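Local coordinates for protein putative glutathionylspermidine synthase (Methylobacillus flagellatus, PDB 3N6X) that probably acts as an ATP-dependent ligase of the circularly permuted ATP-grasp family, perhaps a glutathionylspermidine synthase, at residues A[345-350]-A[356-361]; A[158-163]-A[404-409]. One frame throughout, in Å; residues are numbered along the deposited sequence.

Contact 1: A[345-350]-A[356-361]; sequences PTYQLS and KYVLDN
Y357, whose ring meets that of Y347, has a carbonyl O gripped from the end of its helix: N361 ND2 donates to Y357 O at 2.9 Å with an N-H...O angle of 155°, and the backbone N atoms of D360 and N361 add weak bonds. The contact sets helix 352-360 against an edge strand, 347-348, of a four-stranded antiparallel sheet in the ATP-grasp fold. The Y347 ring and the Y357 ring are near parallel, their planes at 14°, but slid apart, with the Y347 and Y357 ring centroids 4.9 Å from each other. The slide brings the phenol end of Y347 obliquely up to the Y357 ring, Y347 OH lying 3.3 Å from Y357 CE1. With an alanine at Y347, the Y357 ring would probably lose this neighbour and be freer to turn. V358 fills the angle between Y347 and L349. With V358 CG1 anti to the backbone N (chi1 175°), the other methyl, V358 CG2, is left to come within 3.6 Å of Y347 CB and to meet L349 CD1. L349 and V358 both reach A405 on the adjoining strand. N361 also lies over one face of the Y357 ring, its ND2 3.3 Å above the ring plane and over the centre.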
ATOM      1  N   PRO A 345     -15.014   9.310  -5.698  1.00 33.87           N
ATOM      2  CA  PRO A 345     -15.060  10.757  -6.003  1.00 33.36           C
ATOM      3  C   PRO A 345     -14.302  11.524  -4.922  1.00 37.26           C
ATOM      4  O   PRO A 345     -14.496  11.262  -3.726  1.00 35.87           O
ATOM      5  CB  PRO A 345     -16.561  11.075  -6.007  1.00 34.92           C
ATOM      6  CG  PRO A 345     -17.228   9.755  -6.242  1.00 38.78           C
ATOM      7  CD  PRO A 345     -16.373   8.751  -5.548  1.00 34.74           C
ATOM      8  N   THR A 346     -13.301  12.303  -5.334  1.00 34.27           N
ATOM      9  CA  THR A 346     -12.425  12.970  -4.378  1.00 34.37           C
ATOM     10  C   THR A 346     -12.342  14.440  -4.646  1.00 39.14           C
ATOM     11  O   THR A 346     -12.107  14.853  -5.781  1.00 39.55           O
ATOM     12  CB  THR A 346     -11.037  12.300  -4.349  1.00 38.69           C
ATOM     13  OG1 THR A 346     -11.213  10.899  -4.241  1.00 37.57           O
ATOM     14  CG2 THR A 346     -10.172  12.784  -3.183  1.00 36.39           C
ATOM     15  N   TYR A 347     -12.536  15.240  -3.598  1.00 35.48           N
ATOM     16  CA  TYR A 347     -12.469  16.694  -3.680  1.00 34.68           C
ATOM     17  C   TYR A 347     -11.112  17.153  -3.218  1.00 38.28           C
ATOM     18  O   TYR A 347     -10.642  16.685  -2.193  1.00 38.88           O
ATOM     19  CB  TYR A 347     -13.563  17.322  -2.793  1.00 34.79           C
ATOM     20  CG  TYR A 347     -14.966  16.925  -3.195  1.00 34.76           C
ATOM     21  CD1 TYR A 347     -15.655  17.626  -4.181  1.00 36.11           C
ATOM     22  CD2 TYR A 347     -15.614  15.855  -2.581  1.00 34.68           C
ATOM     23  CE1 TYR A 347     -16.962  17.290  -4.528  1.00 34.88           C
ATOM     24  CE2 TYR A 347     -16.915  15.499  -2.932  1.00 34.80           C
ATOM     25  CZ  TYR A 347     -17.577  16.205  -3.925  1.00 40.34           C
ATOM     26  OH  TYR A 347     -18.837  15.823  -4.330  1.00 42.27           O
ATOM     27  N   GLN A 348     -10.455  18.035  -3.979  1.00 34.65           N
ATOM     28  CA  GLN A 348      -9.158  18.593  -3.564  1.00 34.60           C
ATOM     29  C   GLN A 348      -9.399  20.008  -3.041  1.00 39.03           C
ATOM     30  O   GLN A 348      -9.705  20.906  -3.822  1.00 37.98           O
ATOM     31  CB  GLN A 348      -8.139  18.598  -4.724  1.00 35.77           C
ATOM     32  CG  GLN A 348      -7.676  17.194  -5.169  1.00 42.74           C
ATOM     33  CD  GLN A 348      -8.723  16.513  -6.026  1.00 66.83           C
ATOM     34  OE1 GLN A 348      -9.228  17.082  -7.004  1.00 64.98           O
ATOM     35  NE2 GLN A 348      -9.145  15.318  -5.619  1.00 59.92           N
ATOM     36  N   LEU A 349      -9.324  20.189  -1.706  1.00 35.74           N
ATOM     37  CA  LEU A 349      -9.620  21.478  -1.050  1.00 35.63           C
ATOM     38  C   LEU A 349      -8.657  22.595  -1.426  1.00 39.34           C
ATOM     39  O   LEU A 349      -8.933  23.753  -1.147  1.00 39.48           O
ATOM     40  CB  LEU A 349      -9.775  21.321   0.479  1.00 35.18           C
ATOM     41  CG  LEU A 349     -11.113  20.717   0.944  1.00 38.64           C
ATOM     42  CD1 LEU A 349     -11.192  19.223   0.650  1.00 39.03           C
ATOM     43  CD2 LEU A 349     -11.323  20.938   2.386  1.00 37.91           C
ATOM     44  N   SER A 350      -7.601  22.261  -2.187  1.00 35.55           N
ATOM     45  CA  SER A 350      -6.696  23.242  -2.787  1.00 34.64           C
ATOM     46  C   SER A 350      -7.411  23.969  -3.951  1.00 37.88           C
ATOM     47  O   SER A 350      -6.912  24.982  -4.437  1.00 37.70           O
ATOM     48  CB  SER A 350      -5.444  22.549  -3.315  1.00 36.77           C
ATOM     49  OG  SER A 350      -5.765  21.577  -4.297  1.00 42.93           O
ATOM     50  N   LYS A 356     -15.387  25.166  -1.716  1.00 33.44           N
ATOM     51  CA  LYS A 356     -16.734  25.717  -1.547  1.00 32.91           C
ATOM     52  C   LYS A 356     -17.748  24.606  -1.292  1.00 38.79           C
ATOM     53  O   LYS A 356     -18.534  24.698  -0.346  1.00 38.00           O
ATOM     54  CB  LYS A 356     -17.136  26.549  -2.771  1.00 33.22           C
ATOM     55  CG  LYS A 356     -18.627  26.884  -2.826  1.00 35.66           C
ATOM     56  CD  LYS A 356     -18.968  27.817  -3.978  1.00 40.10           C
ATOM     57  CE  LYS A 356     -18.670  27.236  -5.337  1.00 47.60           C
ATOM     58  NZ  LYS A 356     -19.093  28.155  -6.420  1.00 59.36           N
ATOM     59  N   TYR A 357     -17.705  23.536  -2.113  1.00 36.74           N
ATOM     60  CA  TYR A 357     -18.626  22.408  -1.985  1.00 36.32           C
ATOM     61  C   TYR A 357     -18.455  21.698  -0.659  1.00 38.75           C
ATOM     62  O   TYR A 357     -19.439  21.472   0.038  1.00 39.52           O
ATOM     63  CB  TYR A 357     -18.466  21.410  -3.162  1.00 37.74           C
ATOM     64  CG  TYR A 357     -19.450  20.264  -3.084  1.00 40.11           C
ATOM     65  CD1 TYR A 357     -19.148  19.106  -2.370  1.00 41.89           C
ATOM     66  CD2 TYR A 357     -20.721  20.372  -3.641  1.00 40.68           C
ATOM     67  CE1 TYR A 357     -20.073  18.073  -2.242  1.00 42.85           C
ATOM     68  CE2 TYR A 357     -21.649  19.340  -3.531  1.00 41.64           C
ATOM     69  CZ  TYR A 357     -21.324  18.195  -2.823  1.00 50.89           C
ATOM     70  OH  TYR A 357     -22.244  17.186  -2.695  1.00 54.32           O
ATOM     71  N   VAL A 358     -17.210  21.335  -0.311  1.00 34.03           N
ATOM     72  CA  VAL A 358     -16.913  20.599   0.914  1.00 34.26           C
ATOM     73  C   VAL A 358     -17.385  21.331   2.169  1.00 41.03           C
ATOM     74  O   VAL A 358     -18.081  20.734   2.978  1.00 41.24           O
ATOM     75  CB  VAL A 358     -15.429  20.163   0.997  1.00 37.30           C
ATOM     76  CG1 VAL A 358     -15.120  19.508   2.346  1.00 37.37           C
ATOM     77  CG2 VAL A 358     -15.080  19.222  -0.144  1.00 36.49           C
ATOM     78  N   LEU A 359     -17.047  22.641   2.308  1.00 38.17           N
ATOM     79  CA  LEU A 359     -17.463  23.441   3.470  1.00 37.28           C
ATOM     80  C   LEU A 359     -18.976  23.582   3.553  1.00 44.71           C
ATOM     81  O   LEU A 359     -19.518  23.683   4.653  1.00 45.97           O
ATOM     82  CB  LEU A 359     -16.797  24.816   3.457  1.00 36.27           C
ATOM     83  CG  LEU A 359     -15.284  24.823   3.668  1.00 39.06           C
ATOM     84  CD1 LEU A 359     -14.737  26.211   3.542  1.00 37.21           C
ATOM     85  CD2 LEU A 359     -14.909  24.221   5.023  1.00 41.54           C
ATOM     86  N   ASP A 360     -19.664  23.530   2.398  1.00 42.18           N
ATOM     87  CA  ASP A 360     -21.123  23.630   2.342  1.00 43.50           C
ATOM     88  C   ASP A 360     -21.837  22.287   2.655  1.00 50.56           C
ATOM     89  O   ASP A 360     -23.012  22.293   3.009  1.00 50.66           O
ATOM     90  CB  ASP A 360     -21.583  24.184   0.976  1.00 45.60           C
ATOM     91  CG  ASP A 360     -23.028  24.659   0.957  1.00 60.66           C
ATOM     92  OD1 ASP A 360     -23.391  25.509   1.814  1.00 60.40           O
ATOM     93  OD2 ASP A 360     -23.799  24.177   0.097  1.00 68.40           O
ATOM     94  N   ASN A 361     -21.132  21.147   2.508  1.00 47.86           N
ATOM     95  CA  ASN A 361     -21.717  19.817   2.724  1.00 46.49           C
ATOM     96  C   ASN A 361     -20.858  18.981   3.677  1.00 50.37           C
ATOM     97  O   ASN A 361     -20.862  17.753   3.603  1.00 50.79           O
ATOM     98  CB  ASN A 361     -21.897  19.100   1.383  1.00 41.29           C
ATOM     99  CG  ASN A 361     -22.779  19.842   0.430  1.00 59.50           C
ATOM    100  OD1 ASN A 361     -24.000  19.731   0.469  1.00 61.78           O
ATOM    101  ND2 ASN A 361     -22.183  20.630  -0.442  1.00 53.36           N
TER

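Contact 2: A[158-163]-A[404-409]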
ATOM      1  N   TYR A 158     -13.554  -0.400  -4.106  1.00 46.92           N
ATOM      2  CA  TYR A 158     -13.060   0.932  -4.469  1.00 44.69           C
ATOM      3  C   TYR A 158     -11.591   1.105  -4.135  1.00 42.19           C
ATOM      4  O   TYR A 158     -11.173   0.767  -3.025  1.00 39.45           O
ATOM      5  CB  TYR A 158     -13.860   2.023  -3.747  1.00 46.43           C
ATOM      6  CG  TYR A 158     -15.297   2.124  -4.182  1.00 50.42           C
ATOM      7  CD1 TYR A 158     -15.672   2.967  -5.225  1.00 52.49           C
ATOM      8  CD2 TYR A 158     -16.299   1.441  -3.504  1.00 52.79           C
ATOM      9  CE1 TYR A 158     -17.006   3.096  -5.606  1.00 54.58           C
ATOM     10  CE2 TYR A 158     -17.632   1.538  -3.894  1.00 54.99           C
ATOM     11  CZ  TYR A 158     -17.987   2.386  -4.930  1.00 66.29           C
ATOM     12  OH  TYR A 158     -19.307   2.487  -5.301  1.00 72.00           O
ATOM     13  N   VAL A 159     -10.815   1.722  -5.050  1.00 36.56           N
ATOM     14  CA  VAL A 159      -9.414   2.062  -4.755  1.00 34.71           C
ATOM     15  C   VAL A 159      -9.407   3.404  -4.029  1.00 40.09           C
ATOM     16  O   VAL A 159      -9.818   4.405  -4.603  1.00 39.62           O
ATOM     17  CB  VAL A 159      -8.515   2.112  -6.022  1.00 36.10           C
ATOM     18  CG1 VAL A 159      -7.095   2.546  -5.664  1.00 34.44           C
ATOM     19  CG2 VAL A 159      -8.512   0.776  -6.756  1.00 35.20           C
ATOM     20  N   LEU A 160      -8.975   3.426  -2.770  1.00 38.81           N
ATOM     21  CA  LEU A 160      -8.909   4.678  -2.005  1.00 39.64           C
ATOM     22  C   LEU A 160      -7.689   5.512  -2.384  1.00 42.72           C
ATOM     23  O   LEU A 160      -7.748   6.741  -2.340  1.00 42.75           O
ATOM     24  CB  LEU A 160      -8.844   4.387  -0.492  1.00 40.12           C
ATOM     25  CG  LEU A 160     -10.153   4.176   0.255  1.00 45.35           C
ATOM     26  CD1 LEU A 160      -9.925   4.302   1.731  1.00 46.39           C
ATOM     27  CD2 LEU A 160     -11.193   5.180  -0.153  1.00 49.19           C
ATOM     28  N   GLU A 161      -6.557   4.844  -2.664  1.00 38.61           N
ATOM     29  CA  GLU A 161      -5.273   5.509  -2.869  1.00 38.34           C
ATOM     30  C   GLU A 161      -4.279   4.562  -3.519  1.00 37.76           C
ATOM     31  O   GLU A 161      -4.348   3.355  -3.298  1.00 36.94           O
ATOM     32  CB  GLU A 161      -4.721   5.949  -1.488  1.00 40.58           C
ATOM     33  CG  GLU A 161      -3.599   6.970  -1.530  1.00 57.85           C
ATOM     34  CD  GLU A 161      -3.156   7.463  -0.165  1.00 89.17           C
ATOM     35  OE1 GLU A 161      -3.433   6.770   0.842  1.00 82.63           O
ATOM     36  OE2 GLU A 161      -2.532   8.548  -0.103  1.00 89.77           O
ATOM     37  N   ASP A 162      -3.300   5.120  -4.258  1.00 32.17           N
ATOM     38  CA  ASP A 162      -2.198   4.356  -4.848  1.00 31.00           C
ATOM     39  C   ASP A 162      -0.908   4.665  -4.051  1.00 35.31           C
ATOM     40  O   ASP A 162      -0.769   5.772  -3.541  1.00 34.97           O
ATOM     41  CB  ASP A 162      -2.029   4.720  -6.342  1.00 31.88           C
ATOM     42  CG  ASP A 162      -3.271   4.445  -7.191  1.00 40.64           C
ATOM     43  OD1 ASP A 162      -3.634   3.256  -7.348  1.00 41.44           O
ATOM     44  OD2 ASP A 162      -3.859   5.420  -7.724  1.00 40.23           O
ATOM     45  N   ASN A 163      -0.004   3.675  -3.890  1.00 33.00           N
ATOM     46  CA  ASN A 163       1.268   3.864  -3.148  1.00 32.75           C
ATOM     47  C   ASN A 163       2.423   3.388  -4.003  1.00 34.71           C
ATOM     48  O   ASN A 163       2.657   2.183  -4.097  1.00 34.08           O
ATOM     49  CB  ASN A 163       1.247   3.115  -1.806  1.00 35.81           C
ATOM     50  CG  ASN A 163       0.091   3.487  -0.925  1.00 60.46           C
ATOM     51  OD1 ASN A 163       0.118   4.499  -0.217  1.00 56.90           O
ATOM     52  ND2 ASN A 163      -0.962   2.680  -0.966  1.00 52.94           N
ATOM     53  N   ILE A 404      -8.245  16.808   1.517  1.00 38.33           N
ATOM     54  CA  ILE A 404      -9.035  16.185   0.475  1.00 37.30           C
ATOM     55  C   ILE A 404     -10.292  15.712   1.153  1.00 40.45           C
ATOM     56  O   ILE A 404     -10.300  15.563   2.379  1.00 38.98           O
ATOM     57  CB  ILE A 404      -8.304  15.024  -0.286  1.00 40.20           C
ATOM     58  CG1 ILE A 404      -7.847  13.901   0.656  1.00 40.58           C
ATOM     59  CG2 ILE A 404      -7.172  15.534  -1.163  1.00 39.94           C
ATOM     60  CD1 ILE A 404      -8.656  12.647   0.507  1.00 49.86           C
ATOM     61  N   ALA A 405     -11.361  15.511   0.397  1.00 38.24           N
ATOM     62  CA  ALA A 405     -12.611  15.017   0.974  1.00 39.13           C
ATOM     63  C   ALA A 405     -13.256  14.013   0.054  1.00 43.85           C
ATOM     64  O   ALA A 405     -13.093  14.098  -1.156  1.00 43.64           O
ATOM     65  CB  ALA A 405     -13.570  16.173   1.262  1.00 39.62           C
ATOM     66  N   GLN A 406     -13.946  13.033   0.625  1.00 42.01           N
ATOM     67  CA  GLN A 406     -14.630  12.002  -0.143  1.00 42.68           C
ATOM     68  C   GLN A 406     -16.009  11.779   0.459  1.00 50.16           C
ATOM     69  O   GLN A 406     -16.202  12.037   1.650  1.00 50.03           O
ATOM     70  CB  GLN A 406     -13.823  10.687  -0.104  1.00 43.90           C
ATOM     71  CG  GLN A 406     -12.514  10.724  -0.907  1.00 50.36           C
ATOM     72  CD  GLN A 406     -11.599   9.572  -0.576  1.00 56.09           C
ATOM     73  OE1 GLN A 406     -11.653   8.994   0.515  1.00 46.62           O
ATOM     74  NE2 GLN A 406     -10.688   9.256  -1.489  1.00 47.81           N
ATOM     75  N   PRO A 407     -16.989  11.270  -0.315  1.00 49.01           N
ATOM     76  CA  PRO A 407     -18.281  10.933   0.299  1.00 50.35           C
ATOM     77  C   PRO A 407     -18.105   9.803   1.318  1.00 59.29           C
ATOM     78  O   PRO A 407     -17.186   8.995   1.171  1.00 60.17           O
ATOM     79  CB  PRO A 407     -19.130  10.490  -0.892  1.00 51.75           C
ATOM     80  CG  PRO A 407     -18.147  10.013  -1.903  1.00 55.27           C
ATOM     81  CD  PRO A 407     -16.940  10.870  -1.738  1.00 50.36           C
ATOM     82  N   THR A 408     -18.927   9.784   2.387  1.00 58.54           N
ATOM     83  CA  THR A 408     -18.843   8.723   3.407  1.00 58.98           C
ATOM     84  C   THR A 408     -19.350   7.417   2.803  1.00 61.43           C
ATOM     85  O   THR A 408     -20.516   7.327   2.409  1.00 60.17           O
ATOM     86  CB  THR A 408     -19.572   9.135   4.712  1.00 72.83           C
ATOM     87  OG1 THR A 408     -19.041  10.388   5.161  1.00 75.01           O
ATOM     88  CG2 THR A 408     -19.423   8.088   5.825  1.00 70.90           C
ATOM     89  N   LEU A 409     -18.438   6.451   2.624  1.00 58.15           N
ATOM     90  CA  LEU A 409     -18.741   5.183   1.964  1.00 57.15           C
ATOM     91  C   LEU A 409     -19.247   4.145   2.946  1.00 60.82           C
ATOM     92  O   LEU A 409     -18.802   4.119   4.101  1.00 59.78           O
ATOM     93  CB  LEU A 409     -17.486   4.640   1.244  1.00 56.44           C
ATOM     94  CG  LEU A 409     -16.932   5.468   0.083  1.00 59.66           C
ATOM     95  CD1 LEU A 409     -15.530   5.023  -0.269  1.00 59.43           C
ATOM     96  CD2 LEU A 409     -17.827   5.377  -1.140  1.00 60.05           C
TER
HETATM   97  O   HOH W   1      -7.828   8.832  -0.400  1.00 55.73           O
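Two sheets of the ATP-grasp fold face each other here: strand 157-163, from the large mixed sheet, lies across from strand 403-407 of the four-stranded antiparallel sheet. They are not paired as strands, since the nearest CA atoms, those of L160 and Q406, are 9.5 Å apart and no direct hydrogen bond crosses. Side chains and a water bridge the interval. L160 slants across the end of Q406, its CD2 methyl 3.9 Å from Q406 OE1, while the same L160 CD2 approaches L409 CD1 at 4.3 Å. L409 also leans toward the aromatic ring of Y158, with L409 CD2 4.7 Å from Y158 CE2, so the apolar part of the junction continues loosely to that end of the strand.

The polar part depends on a classic beta bulge. L160 and E161 both bond through their backbones to D148 of strand 144-151, and L160 has a psi of -37° in place of a strand value, which turns its carbonyl out of the regular pattern. Water 1 donates to L160 O at 2.9 Å and accepts a weak bond from Q406 NE2 at 3.1 Å. Q406 spans the gap because its chain is extended beyond CG, chi2 166°. Its amide is further fixed by K368 NZ, which bonds OE1, and by T346 OG1, which bonds NE2.

ATP-grasp enzymes generally hold the nucleotide between two beta sheets; whether this junction borders such a site can only be inferred. A glycerol, probably from the crystallisation liquor, is hydrogen-bonded to E161 OE2 and D162 O. With one methyl contact and a weakly bonded water linking Q406 to L160, the chemistry implies an amide whose orientation is set by K368 and T346, and only light coupling between the two segments.

Contacts 1 and 2, with centres 13 Å apart, meet on the four-stranded antiparallel sheet, where strands 347-348 and 403-407 are neighbours. The backbone evidence is Y347 N to A405 O, 2.8 Å, a probable hydrogen bond; nearby the two strands also pack, P345 O lying 3.2 Å from P407 CD. Successive residues of strand 403-407 serve the two contacts: A405 touches V358 of the helix in contact 1, whereas Q406 reaches toward 158-163 in contact 2. Contact 1 is the more peripheral, about 25 Å between its centre and that of the chain, against about 13 Å for contact 2.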